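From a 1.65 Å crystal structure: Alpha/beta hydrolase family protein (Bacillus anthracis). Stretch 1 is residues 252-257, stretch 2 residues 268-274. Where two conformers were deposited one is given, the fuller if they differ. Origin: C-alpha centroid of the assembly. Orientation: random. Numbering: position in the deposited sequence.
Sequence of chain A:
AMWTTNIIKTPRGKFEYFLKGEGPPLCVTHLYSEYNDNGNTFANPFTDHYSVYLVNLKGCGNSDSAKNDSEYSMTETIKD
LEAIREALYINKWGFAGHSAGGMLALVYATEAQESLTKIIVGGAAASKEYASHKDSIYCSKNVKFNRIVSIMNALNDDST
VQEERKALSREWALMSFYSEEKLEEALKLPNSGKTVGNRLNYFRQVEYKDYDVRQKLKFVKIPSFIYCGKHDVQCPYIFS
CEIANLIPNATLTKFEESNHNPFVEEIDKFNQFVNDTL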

# COMPACT_ATOMS: atom_id res chain seq x y z
N LEU A 252 -1.72 -5.80 -16.59
CA LEU A 252 -2.09 -4.44 -16.21
C LEU A 252 -3.59 -4.24 -16.32
O LEU A 252 -4.19 -4.55 -17.36
CB LEU A 252 -1.35 -3.42 -17.08
CG LEU A 252 -1.65 -1.93 -16.85
CD1 LEU A 252 -1.26 -1.46 -15.44
CD2 LEU A 252 -0.96 -1.09 -17.91
N THR A 253 -4.20 -3.74 -15.25
CA THR A 253 -5.64 -3.49 -15.22
C THR A 253 -5.90 -2.01 -14.97
O THR A 253 -5.44 -1.45 -13.97
CB THR A 253 -6.34 -4.34 -14.14
OG1 THR A 253 -6.06 -5.73 -14.37
CG2 THR A 253 -7.85 -4.13 -14.17
N LYS A 254 -6.62 -1.39 -15.89
CA LYS A 254 -6.91 0.04 -15.82
C LYS A 254 -8.29 0.27 -15.22
O LYS A 254 -9.27 -0.34 -15.65
CB LYS A 254 -6.83 0.66 -17.21
CG LYS A 254 -6.89 2.17 -17.23
CD LYS A 254 -6.65 2.69 -18.64
CE LYS A 254 -6.16 4.12 -18.62
NZ LYS A 254 -5.86 4.61 -19.99
N PHE A 255 -8.36 1.15 -14.23
CA PHE A 255 -9.63 1.52 -13.64
C PHE A 255 -10.01 2.91 -14.16
O PHE A 255 -9.49 3.94 -13.71
CB PHE A 255 -9.56 1.43 -12.11
CG PHE A 255 -9.57 0.01 -11.60
CD1 PHE A 255 -10.77 -0.62 -11.28
CD2 PHE A 255 -8.38 -0.71 -11.47
CE1 PHE A 255 -10.79 -1.93 -10.81
CE2 PHE A 255 -8.39 -2.03 -11.02
CZ PHE A 255 -9.60 -2.64 -10.68
N GLU A 256 -10.91 2.91 -15.14
CA GLU A 256 -11.21 4.09 -15.95
C GLU A 256 -11.94 5.19 -15.18
O GLU A 256 -11.83 6.36 -15.53
CB GLU A 256 -12.04 3.69 -17.18
CG GLU A 256 -11.52 2.48 -17.96
CD GLU A 256 -10.38 2.80 -18.91
OE1 GLU A 256 -10.05 4.00 -19.08
OE2 GLU A 256 -9.82 1.85 -19.51
N GLU A 257 -12.68 4.80 -14.14
CA GLU A 257 -13.47 5.76 -13.37
C GLU A 257 -12.94 5.92 -11.95
O GLU A 257 -13.70 6.18 -11.01
CB GLU A 257 -14.94 5.35 -13.36
CG GLU A 257 -15.74 5.85 -14.55
CD GLU A 257 -17.22 5.60 -14.38
OE1 GLU A 257 -17.95 6.57 -14.09
OE2 GLU A 257 -17.64 4.44 -14.53
N ASP A 268 -17.32 -3.30 -8.10
CA ASP A 268 -17.61 -4.47 -8.93
C ASP A 268 -16.42 -4.88 -9.79
O ASP A 268 -16.06 -6.06 -9.84
CB ASP A 268 -18.84 -4.24 -9.82
CG ASP A 268 -20.14 -4.23 -9.04
OD1 ASP A 268 -20.17 -4.71 -7.88
OD2 ASP A 268 -21.15 -3.74 -9.59
N LYS A 269 -15.81 -3.91 -10.46
CA LYS A 269 -14.64 -4.19 -11.30
C LYS A 269 -13.44 -4.64 -10.46
O LYS A 269 -12.69 -5.53 -10.88
CB LYS A 269 -14.28 -2.99 -12.18
CG LYS A 269 -13.15 -3.28 -13.16
CD LYS A 269 -12.98 -2.17 -14.18
CE LYS A 269 -11.73 -2.39 -15.01
NZ LYS A 269 -11.73 -1.55 -16.25
N PHE A 270 -13.26 -4.05 -9.28
CA PHE A 270 -12.17 -4.47 -8.40
C PHE A 270 -12.37 -5.91 -7.90
O PHE A 270 -11.41 -6.66 -7.78
CB PHE A 270 -11.95 -3.52 -7.22
CG PHE A 270 -10.61 -3.70 -6.57
CD1 PHE A 270 -9.48 -3.08 -7.09
CD2 PHE A 270 -10.47 -4.51 -5.44
CE1 PHE A 270 -8.23 -3.26 -6.51
CE2 PHE A 270 -9.22 -4.70 -4.85
CZ PHE A 270 -8.10 -4.07 -5.38
N ASN A 271 -13.62 -6.27 -7.62
CA ASN A 271 -13.96 -7.65 -7.26
C ASN A 271 -13.60 -8.63 -8.37
O ASN A 271 -13.06 -9.71 -8.11
CB ASN A 271 -15.43 -7.79 -6.88
CG ASN A 271 -15.72 -7.27 -5.48
OD1 ASN A 271 -14.84 -7.23 -4.62
ND2 ASN A 271 -16.97 -6.87 -5.25
N GLN A 272 -13.88 -8.24 -9.62
CA GLN A 272 -13.51 -9.04 -10.78
C GLN A 272 -11.99 -9.16 -10.88
O GLN A 272 -11.46 -10.24 -11.17
CB GLN A 272 -14.09 -8.44 -12.07
CG GLN A 272 -13.89 -9.31 -13.31
CD GLN A 272 -14.39 -10.73 -13.11
OE1 GLN A 272 -15.51 -10.94 -12.63
NE2 GLN A 272 -13.57 -11.70 -13.46
N PHE A 273 -11.30 -8.05 -10.62
CA PHE A 273 -9.83 -8.04 -10.61
C PHE A 273 -9.28 -9.04 -9.58
O PHE A 273 -8.38 -9.81 -9.89
CB PHE A 273 -9.30 -6.63 -10.33
CG PHE A 273 -7.82 -6.59 -10.04
CD1 PHE A 273 -6.88 -6.70 -11.07
CD2 PHE A 273 -7.36 -6.44 -8.74
CE1 PHE A 273 -5.51 -6.66 -10.80
CE2 PHE A 273 -6.00 -6.41 -8.46
CZ PHE A 273 -5.07 -6.52 -9.50
N VAL A 274 -9.84 -9.03 -8.37
CA VAL A 274 -9.42 -9.96 -7.31
C VAL A 274 -9.58 -11.41 -7.78
O VAL A 274 -8.65 -12.22 -7.67
CB VAL A 274 -10.20 -9.74 -5.99
CG1 VAL A 274 -9.89 -10.83 -4.97
CG2 VAL A 274 -9.88 -8.36 -5.40
O HOH W 1 -12.82 0.88 -15.36
O HOH W 2 -10.08 -1.02 -18.52

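A strand packed against a helix usually offers it one face, and the residues along that face can combine apolar burial with hydrogen bonds to polar groups. In this alpha/beta hydrolase family protein the strand 252-255 runs nearly antiparallel to the helix 268-274, at 171° with axes 10.2 Å apart, and a modest 297 Å² is buried between the two stretches.

L252, at the start, points its CA-to-CB bond away from the helix and takes no part. The alternation of the strand then brings T253 round toward it, opposite F273 in the register, with their CA atoms 7.7 Å apart. Its short branched side chain reaches both helix residues that it faces: OG1 of T253 lies 3.5 Å from CD1 of F273, at the edge of that ring, while CG2 of T253 sits 4.3 Å from CE of K269.

K254 points away again and contributes through its backbone. Its carbonyl oxygen accepts a hydrogen bond from K269, with NZ of K269 2.8 Å from O of K254. K269 can reach it because all four of its chi angles are t, so the chain is fully extended from the helix and carries its charged end to the strand.

F255 is the buried centre of the apolar contact and has the largest area covered by the opposite stretch. Its CA-to-CB bond points sideways, but with chi1 at -74° (m) the end of the side chain comes nearer the helix. CE of K269 lies over one face of the ring, and CE1 of F255 is 3.6 Å from CG of K269; the methylenes of a long lysine can cover an aromatic surface while its amine stays among polar partners. NZ of K269 is 5.5 Å from the centroid of the F255 ring, at most a weak cation-pi attraction. CZ of F255 meets CD1 of F270 at 3.6 Å and CB of F273 at 4.0 Å, joining the three phenylalanines in an apolar cluster. The F255 and F270 rings meet obliquely, their planes at 37°.

At E256 the strand has given way to loop and the contact becomes one of water. Water 1 accepts hydrogen bonds from N of E256 and NZ of K269, each at 2.8 Å; water 2 accepts one from NZ of K269 at 2.9 Å and donates to OE2 of E256 at 3.0 Å. An exposed glutamate suits this solvated margin, where its carboxylate reaches the lysine through water.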